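Local coordinates for protein MdcA (PDB 5VIT) that probably acts as the malonate decarboxylase subunit that transfers acyl groups, passing the acyl carrier protein of the enzyme from acetyl to malonate, at residues G380-M385 and V452-D457; V433-L436 and A442-T445; V459-T464 and Y470-R475. All coordinates share one frame; numbering follows the deposited sequence.

Overall arrangement
Following the chain from the N terminus, residues 380-385, at the short helix 382-385, come first and wait for a partner almost seventy residues further on. Interaction 2 opens and closes inside that interval: 433-436 and 442-445 close a small loop round the start of helix 437-445. Interaction 1 then shuts the larger loop when 452-457 reaches helix 382-385, so interaction 2 is nested within it, and Val452 packs on Leu436 between the two. Interaction 3 follows in series, joining 459-464 to 470-475 across the hairpin of strands 461-464 and 467-469. Ile454 touches Val459, linking interactions 1 and 3 directly.

Interaction 1: G380-M385 and V452-D457; sequences GGAPNM and VMIYGD
Ala382 and Pro383, on the short helix 382-385, lie against Met453 and Ile454 in a contact made wholly of van der Waals packing. The approach to it is through Gly380, whose positive phi of 65° favours glycine. Gly381 then gives its carbonyl to the helical turn, with Met385 N bonded to Gly381 O at 3.1 Å. Ala382 points its methyl toward the other segment. Its CB meets the thioether arm of Met453, 3.6 Å from Met453 SD and equally close to CG. Met453 reaches there because its CG stands opposite the backbone nitrogen (chi1 -178°) and the chain runs on extended to SD before bending at the terminal methyl. A second arm approaches the same alanine: Ile454 CD1 lies 4.1 Å from Ala382 CB, and Ile454 CG1 lies 3.8 Å from Ala382 O, so the isoleucine spans both the methyl and the carbonyl. One residue on, the Pro383 ring leans on the backbone rather than on a side chain, its CG 3.6 Å from Met453 O. The nearest pair of CA atoms across the contact is here too, Pro383 CA and Ile454 CA at 5.7 Å. Beyond this point the helix turns from the contact, and Asn384 and Met385 face helix 341-350. On the far segment, Met453 and Ile454 both pair with Ser368 in a classic beta bulge, which sets these neighbouring side chains beside Ala382. Behind them lie Gln419 of strand 416-420 and, for Ile454, Phe355 of strand 354-357, while Met385 rests on that same Phe355; the helix and the loop leading to strand 461-464 thus meet beside strands 354-357 and 416-420, neighbours in the mixed sheet.

Interaction 2: V433-L436 and A442-T445; sequences VERL and ARQT
Arg435 and Arg443 bring their guanidinium groups together edge to edge, almost in one plane, with only 13° between the two flat groups. The side chains themselves cross at about a right angle. Arg435 points from the loop toward the helix and bends at its third torsion (chi3 50°), which swings the guanidinium round to meet its counterpart. Arg443 comes the other way from the helix, extended from CG to NE, and presents the two terminal nitrogens of its own group. Their CA atoms are 13.4 Å apart, so the contact lies entirely at the ends of two long arms. The nearest pair is Arg435 NH2 and Arg443 NH1 at 2.9 Å, and Arg435 NH1 stands 3.0 Å from Arg443 NH2. Every one of these nitrogens is a donor, so the approach cannot be read as hydrogen bonding, and separations this short between two presumably cationic groups on the surface make the exact placing of the ends doubtful. What does hold Arg443 is a salt bridge from its NH1 to Glu440 OE2, three residues back on helix 437-445, which would also offset part of the like charge. The other oxygen of Glu440 takes the amide of Gln444, in the i to i+4 spacing of one helical turn. The fold here is a strand-loop-helix connection: strand 432-433 ends, the loop passes through Arg435, and helix 437-445 begins, with Arg443, on the helix, reaching back to the loop that leads into it. Glu434 makes a salt bridge to Arg496, and Leu436 is buried against strand 361-363, while the arginine pair lies at the surface. Arg443 also touches a neighbouring molecule of the crystal.

Interaction 3: V459-T464 and Y470-R475; sequences VTHVLT and YLYKAR
Leu471 drives into the angle between Val459 and Val462, and this is the tightly packed heart of the contact. Its CG lies opposite the carbonyl carbon (chi1 -58°), which carries CD1 to the valines, 3.8 Å from Val459 CG1 and 3.7 Å from Val462 CG2, while Leu471 CB presses on the backbone at 3.4 Å from Val459 O. Beside this apolar wedge the carbonyl of Thr460 accepts a hydrogen bond from the residue after Leu471: Tyr472 N lies 3.2 Å from Thr460 O, and the bond is bent (146° at the hydrogen). That same oxygen lies near the Tyr472 ring plane at its edge. Topologically this is the base of a beta hairpin: strands 461-464 and 467-469 run antiparallel, and after the second strand the chain folds into the 3-10 turn 471-473, which the contact clamps back onto the start of the first. His461, Tyr470 and Tyr472 form an aromatic cluster here. The His461 and Tyr470 rings meet rim to rim, planes 72° apart, with His461 CD2 3.4 Å from Tyr470 CD2, whereas Tyr472 lies alongside the histidine pointing the same way. The imidazole is held at both nitrogens, ND1 by Thr460 OG1 at 2.9 Å and NE2 by His252; Thr460 OG1 in turn bonds Val417 N of strand 416-420, and Tyr470 OH binds Gly247 O. Packing slackens toward the end of the turn. Lys473 does not touch the first segment; its CG lies over one face of the Tyr472 ring, and its amine goes to Gly509 O. Arg475, out in solvent, makes a salt bridge with Glu479 of helix 477-486.

Interaction 1: G380-M385 and V452-D457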
loop_
_atom_site.group_PDB
_atom_site.type_symbol
_atom_site.label_atom_id
_atom_site.label_comp_id
_atom_site.label_asym_id
_atom_site.label_seq_id
_atom_site.Cartn_x
_atom_site.Cartn_y
_atom_site.Cartn_z
ATOM N N GLY A 380 28.167 -10.387 3.165
ATOM C CA GLY A 380 28.436 -10.256 1.743
ATOM C C GLY A 380 28.408 -8.795 1.321
ATOM O O GLY A 380 28.940 -7.935 2.028
ATOM N N GLY A 381 27.773 -8.506 0.188
ATOM C CA GLY A 381 27.722 -7.151 -0.339
ATOM C C GLY A 381 26.598 -6.285 0.206
ATOM O O GLY A 381 26.567 -5.065 -0.011
ATOM N N ALA A 382 25.672 -6.898 0.929
ATOM C CA ALA A 382 24.474 -6.181 1.358
ATOM C C ALA A 382 24.752 -4.928 2.206
ATOM O O ALA A 382 24.074 -3.934 2.027
ATOM C CB ALA A 382 23.523 -7.135 2.100
ATOM N N PRO A 383 25.737 -4.952 3.124
ATOM C CA PRO A 383 25.936 -3.682 3.852
ATOM C C PRO A 383 26.453 -2.537 2.975
ATOM O O PRO A 383 26.032 -1.392 3.144
ATOM C CB PRO A 383 26.987 -4.033 4.911
ATOM C CG PRO A 383 26.885 -5.486 5.074
ATOM C CD PRO A 383 26.542 -6.032 3.710
ATOM N N ASN A 384 27.372 -2.839 2.063
ATOM C CA ASN A 384 27.905 -1.814 1.195
ATOM C C ASN A 384 26.814 -1.189 0.315
ATOM O O ASN A 384 26.771 0.029 0.107
ATOM C CB ASN A 384 28.993 -2.376 0.304
ATOM C CG ASN A 384 29.581 -1.321 -0.593
ATOM O OD1 ASN A 384 29.960 -0.248 -0.127
ATOM N ND2 ASN A 384 29.623 -1.598 -1.896
ATOM N N MET A 385 25.922 -2.017 -0.206
ATOM C CA MET A 385 24.914 -1.464 -1.101
ATOM C C MET A 385 23.577 -1.116 -0.463
ATOM O O MET A 385 22.855 -0.285 -1.006
ATOM C CB MET A 385 24.731 -2.412 -2.275
ATOM C CG MET A 385 25.928 -2.224 -3.199
ATOM S SD MET A 385 26.046 -3.326 -4.545
ATOM C CE MET A 385 26.341 -4.862 -3.667
ATOM N N VAL A 452 24.250 -7.047 12.473
ATOM C CA VAL A 452 23.152 -6.566 11.650
ATOM C C VAL A 452 23.624 -6.371 10.211
ATOM O O VAL A 452 24.646 -5.723 9.965
ATOM C CB VAL A 452 22.602 -5.225 12.197
ATOM C CG1 VAL A 452 21.650 -4.569 11.196
ATOM C CG2 VAL A 452 21.922 -5.434 13.524
ATOM N N MET A 453 22.879 -6.925 9.265
ATOM C CA MET A 453 23.212 -6.783 7.853
ATOM C C MET A 453 22.917 -5.368 7.353
ATOM O O MET A 453 23.776 -4.687 6.796
ATOM C CB MET A 453 22.439 -7.810 7.022
ATOM C CG MET A 453 22.749 -7.769 5.544
ATOM S SD MET A 453 21.870 -9.056 4.635
ATOM C CE MET A 453 20.207 -8.355 4.599
ATOM N N ILE A 454 21.686 -4.934 7.550
ATOM C CA ILE A 454 21.274 -3.608 7.141
ATOM C C ILE A 454 20.458 -3.025 8.284
ATOM O O ILE A 454 19.527 -3.686 8.779
ATOM C CB ILE A 454 20.458 -3.653 5.826
ATOM C CG1 ILE A 454 21.367 -4.027 4.640
ATOM C CG2 ILE A 454 19.755 -2.344 5.584
ATOM C CD1 ILE A 454 20.590 -4.505 3.396
ATOM N N TYR A 455 20.815 -1.821 8.731
ATOM C CA TYR A 455 20.098 -1.190 9.849
ATOM C C TYR A 455 18.794 -0.542 9.399
ATOM O O TYR A 455 18.696 0.004 8.290
ATOM C CB TYR A 455 20.990 -0.156 10.556
ATOM C CG TYR A 455 22.101 -0.798 11.376
ATOM C CD1 TYR A 455 23.326 -1.127 10.792
ATOM C CD2 TYR A 455 21.913 -1.102 12.727
ATOM C CE1 TYR A 455 24.340 -1.729 11.537
ATOM C CE2 TYR A 455 22.913 -1.706 13.477
ATOM C CZ TYR A 455 24.130 -2.014 12.874
ATOM O OH TYR A 455 25.129 -2.620 13.611
ATOM N N GLY A 456 17.794 -0.614 10.270
ATOM C CA GLY A 456 16.477 -0.099 9.969
ATOM C C GLY A 456 16.419 1.364 9.559
ATOM O O GLY A 456 15.506 1.766 8.850
ATOM N N ASP A 457 17.378 2.169 9.997
ATOM C CA ASP A 457 17.367 3.588 9.641
ATOM C C ASP A 457 17.960 3.826 8.243
ATOM O O ASP A 457 17.955 4.943 7.736
ATOM C CB ASP A 457 18.119 4.401 10.693
ATOM C CG ASP A 457 19.418 3.736 11.104
ATOM O OD1 ASP A 457 19.387 2.844 11.986
ATOM O OD2 ASP A 457 20.460 4.083 10.526
#

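Interaction 2: V433-L436 and A442-T445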
loop_
_atom_site.group_PDB
_atom_site.type_symbol
_atom_site.label_atom_id
_atom_site.label_comp_id
_atom_site.label_asym_id
_atom_site.label_seq_id
_atom_site.Cartn_x
_atom_site.Cartn_y
_atom_site.Cartn_z
ATOM N N VAL A 433 10.288 -10.350 13.333
ATOM C CA VAL A 433 10.360 -10.843 14.711
ATOM C C VAL A 433 10.512 -9.691 15.707
ATOM O O VAL A 433 10.957 -8.601 15.342
ATOM C CB VAL A 433 11.539 -11.817 14.890
ATOM C CG1 VAL A 433 11.363 -13.042 14.008
ATOM C CG2 VAL A 433 12.845 -11.110 14.547
ATOM N N GLU A 434 10.147 -9.942 16.962
ATOM C CA GLU A 434 10.310 -8.947 18.023
ATOM C C GLU A 434 11.780 -8.695 18.371
ATOM O O GLU A 434 12.133 -7.601 18.793
ATOM C CB GLU A 434 9.512 -9.392 19.258
ATOM C CG GLU A 434 8.098 -9.792 18.840
ATOM C CD GLU A 434 7.181 -10.155 19.976
ATOM O OE1 GLU A 434 6.556 -9.241 20.555
ATOM O OE2 GLU A 434 7.067 -11.368 20.264
ATOM N N ARG A 435 12.630 -9.699 18.168
ATOM C CA ARG A 435 14.081 -9.591 18.403
ATOM C C ARG A 435 14.862 -10.447 17.416
ATOM O O ARG A 435 14.584 -11.635 17.259
ATOM C CB ARG A 435 14.460 -10.022 19.830
ATOM C CG ARG A 435 14.454 -8.917 20.876
ATOM C CD ARG A 435 14.608 -9.503 22.292
ATOM N NE ARG A 435 15.743 -10.428 22.367
ATOM C CZ ARG A 435 16.953 -10.121 22.838
ATOM N NH1 ARG A 435 17.212 -8.899 23.305
ATOM N NH2 ARG A 435 17.906 -11.047 22.845
ATOM N N LEU A 436 15.840 -9.840 16.761
ATOM C CA LEU A 436 16.745 -10.549 15.869
ATOM C C LEU A 436 17.500 -11.639 16.624
ATOM O O LEU A 436 17.978 -11.415 17.731
ATOM C CB LEU A 436 17.751 -9.581 15.247
ATOM C CG LEU A 436 17.257 -8.426 14.385
ATOM C CD1 LEU A 436 18.431 -7.504 14.065
ATOM C CD2 LEU A 436 16.614 -8.957 13.101
ATOM N N ALA A 442 25.425 -12.505 19.270
ATOM C CA ALA A 442 26.496 -11.619 19.698
ATOM C C ALA A 442 26.905 -11.953 21.131
ATOM O O ALA A 442 28.106 -12.042 21.442
ATOM C CB ALA A 442 26.084 -10.163 19.577
ATOM N N ARG A 443 25.909 -12.154 21.992
ATOM C CA ARG A 443 26.183 -12.479 23.385
ATOM C C ARG A 443 26.937 -13.809 23.493
ATOM O O ARG A 443 27.894 -13.908 24.249
ATOM C CB ARG A 443 24.885 -12.518 24.199
ATOM C CG ARG A 443 24.112 -11.212 24.169
ATOM C CD ARG A 443 23.017 -11.151 25.224
ATOM N NE ARG A 443 22.044 -10.084 24.950
ATOM C CZ ARG A 443 20.807 -10.283 24.481
ATOM N NH1 ARG A 443 20.363 -11.519 24.244
ATOM N NH2 ARG A 443 19.992 -9.248 24.265
ATOM N N GLN A 444 26.534 -14.809 22.714
ATOM C CA GLN A 444 27.189 -16.121 22.746
ATOM C C GLN A 444 28.581 -16.106 22.129
ATOM O O GLN A 444 29.436 -16.903 22.506
ATOM C CB GLN A 444 26.339 -17.174 22.029
ATOM C CG GLN A 444 24.943 -17.324 22.592
ATOM C CD GLN A 444 24.926 -18.040 23.925
ATOM O OE1 GLN A 444 25.747 -18.929 24.174
ATOM N NE2 GLN A 444 23.996 -17.651 24.798
ATOM N N THR A 445 28.804 -15.203 21.178
ATOM C CA THR A 445 30.052 -15.162 20.414
ATOM C C THR A 445 31.019 -14.102 20.979
ATOM O O THR A 445 32.204 -14.068 20.644
ATOM C CB THR A 445 29.731 -14.919 18.905
ATOM O OG1 THR A 445 29.193 -16.126 18.353
ATOM C CG2 THR A 445 30.946 -14.540 18.093
#

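Interaction 3: V459-T464 and Y470-R475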
loop_
_atom_site.group_PDB
_atom_site.type_symbol
_atom_site.label_atom_id
_atom_site.label_comp_id
_atom_site.label_asym_id
_atom_site.label_seq_id
_atom_site.Cartn_x
_atom_site.Cartn_y
_atom_site.Cartn_z
ATOM N N VAL A 459 16.788 1.860 5.688
ATOM C CA VAL A 459 15.834 1.261 4.778
ATOM C C VAL A 459 14.808 2.312 4.363
ATOM O O VAL A 459 14.195 2.961 5.216
ATOM C CB VAL A 459 15.141 0.015 5.405
ATOM C CG1 VAL A 459 14.075 -0.520 4.469
ATOM C CG2 VAL A 459 16.185 -1.095 5.725
ATOM N N THR A 460 14.670 2.502 3.047
ATOM C CA THR A 460 13.669 3.416 2.484
ATOM C C THR A 460 12.346 2.714 2.147
ATOM O O THR A 460 11.281 3.349 2.131
ATOM C CB THR A 460 14.207 4.133 1.209
ATOM O OG1 THR A 460 14.542 3.171 0.190
ATOM C CG2 THR A 460 15.458 4.941 1.558
ATOM N N HIS A 461 12.409 1.409 1.884
ATOM C CA HIS A 461 11.225 0.659 1.462
ATOM C C HIS A 461 11.254 -0.737 2.034
ATOM O O HIS A 461 12.236 -1.465 1.855
ATOM C CB HIS A 461 11.132 0.522 -0.069
ATOM C CG HIS A 461 10.954 1.812 -0.808
ATOM N ND1 HIS A 461 11.999 2.679 -1.052
ATOM C CD2 HIS A 461 9.864 2.355 -1.408
ATOM C CE1 HIS A 461 11.557 3.714 -1.744
ATOM N NE2 HIS A 461 10.266 3.542 -1.975
ATOM N N VAL A 462 10.173 -1.132 2.696
ATOM C CA VAL A 462 10.004 -2.540 3.013
ATOM C C VAL A 462 8.928 -3.082 2.094
ATOM O O VAL A 462 7.809 -2.558 2.049
ATOM C CB VAL A 462 9.637 -2.781 4.480
ATOM C CG1 VAL A 462 9.161 -4.237 4.678
ATOM C CG2 VAL A 462 10.836 -2.506 5.354
ATOM N N LEU A 463 9.290 -4.103 1.331
ATOM C CA LEU A 463 8.388 -4.667 0.350
ATOM C C LEU A 463 8.131 -6.110 0.712
ATOM O O LEU A 463 9.060 -6.905 0.889
ATOM C CB LEU A 463 8.964 -4.542 -1.060
ATOM C CG LEU A 463 8.390 -5.421 -2.181
ATOM C CD1 LEU A 463 6.863 -5.410 -2.253
ATOM C CD2 LEU A 463 9.002 -5.011 -3.532
ATOM N N THR A 464 6.846 -6.432 0.780
ATOM C CA THR A 464 6.350 -7.693 1.298
ATOM C C THR A 464 5.208 -8.180 0.375
ATOM O O THR A 464 4.703 -7.388 -0.397
ATOM C CB THR A 464 5.908 -7.441 2.760
ATOM O OG1 THR A 464 6.932 -7.853 3.692
ATOM C CG2 THR A 464 4.642 -8.025 3.053
ATOM N N TYR A 470 6.616 2.698 2.855
ATOM C CA TYR A 470 7.536 3.753 2.388
ATOM C C TYR A 470 8.243 4.440 3.558
ATOM O O TYR A 470 7.937 5.589 3.902
ATOM C CB TYR A 470 6.784 4.799 1.555
ATOM C CG TYR A 470 6.265 4.276 0.229
ATOM C CD1 TYR A 470 4.965 3.795 0.110
ATOM C CD2 TYR A 470 7.079 4.257 -0.903
ATOM C CE1 TYR A 470 4.487 3.316 -1.100
ATOM C CE2 TYR A 470 6.607 3.772 -2.123
ATOM C CZ TYR A 470 5.308 3.310 -2.216
ATOM O OH TYR A 470 4.819 2.828 -3.420
ATOM N N LEU A 471 9.181 3.721 4.164
ATOM C CA LEU A 471 9.832 4.138 5.402
ATOM C C LEU A 471 10.534 5.486 5.290
ATOM O O LEU A 471 10.694 6.194 6.287
ATOM C CB LEU A 471 10.856 3.074 5.842
ATOM C CG LEU A 471 10.358 1.637 6.091
ATOM C CD1 LEU A 471 11.393 0.784 6.863
ATOM C CD2 LEU A 471 9.035 1.626 6.804
ATOM N N TYR A 472 10.959 5.860 4.084
ATOM C CA TYR A 472 11.701 7.108 3.961
ATOM C C TYR A 472 10.839 8.291 4.345
ATOM O O TYR A 472 11.355 9.371 4.627
ATOM C CB TYR A 472 12.241 7.280 2.555
ATOM C CG TYR A 472 11.225 7.676 1.503
ATOM C CD1 TYR A 472 10.508 6.711 0.811
ATOM C CD2 TYR A 472 11.021 9.015 1.167
ATOM C CE1 TYR A 472 9.595 7.068 -0.164
ATOM C CE2 TYR A 472 10.109 9.378 0.200
ATOM C CZ TYR A 472 9.402 8.396 -0.467
ATOM O OH TYR A 472 8.494 8.731 -1.442
ATOM N N LYS A 473 9.522 8.079 4.368
ATOM C CA LYS A 473 8.577 9.125 4.753
ATOM C C LYS A 473 8.381 9.222 6.268
ATOM O O LYS A 473 7.836 10.207 6.765
ATOM C CB LYS A 473 7.221 8.877 4.073
ATOM C CG LYS A 473 7.249 8.975 2.536
ATOM C CD LYS A 473 5.895 8.546 1.976
ATOM C CE LYS A 473 5.657 8.984 0.544
ATOM N NZ LYS A 473 4.458 8.269 -0.049
ATOM N N ALA A 474 8.803 8.197 7.004
ATOM C CA ALA A 474 8.649 8.196 8.463
ATOM C C ALA A 474 9.369 9.368 9.145
ATOM O O ALA A 474 10.556 9.602 8.919
ATOM C CB ALA A 474 9.147 6.859 9.050
ATOM N N ARG A 475 8.651 10.080 10.004
ATOM C CA ARG A 475 9.206 11.254 10.674
ATOM C C ARG A 475 9.623 10.971 12.126
ATOM O O ARG A 475 10.161 11.846 12.801
ATOM C CB ARG A 475 8.199 12.408 10.616
ATOM C CG ARG A 475 7.207 12.321 9.431
ATOM C CD ARG A 475 6.028 13.282 9.606
ATOM N NE ARG A 475 5.194 12.876 10.733
ATOM C CZ ARG A 475 4.110 12.112 10.645
ATOM N NH1 ARG A 475 3.686 11.684 9.458
ATOM N NH2 ARG A 475 3.435 11.798 11.748
#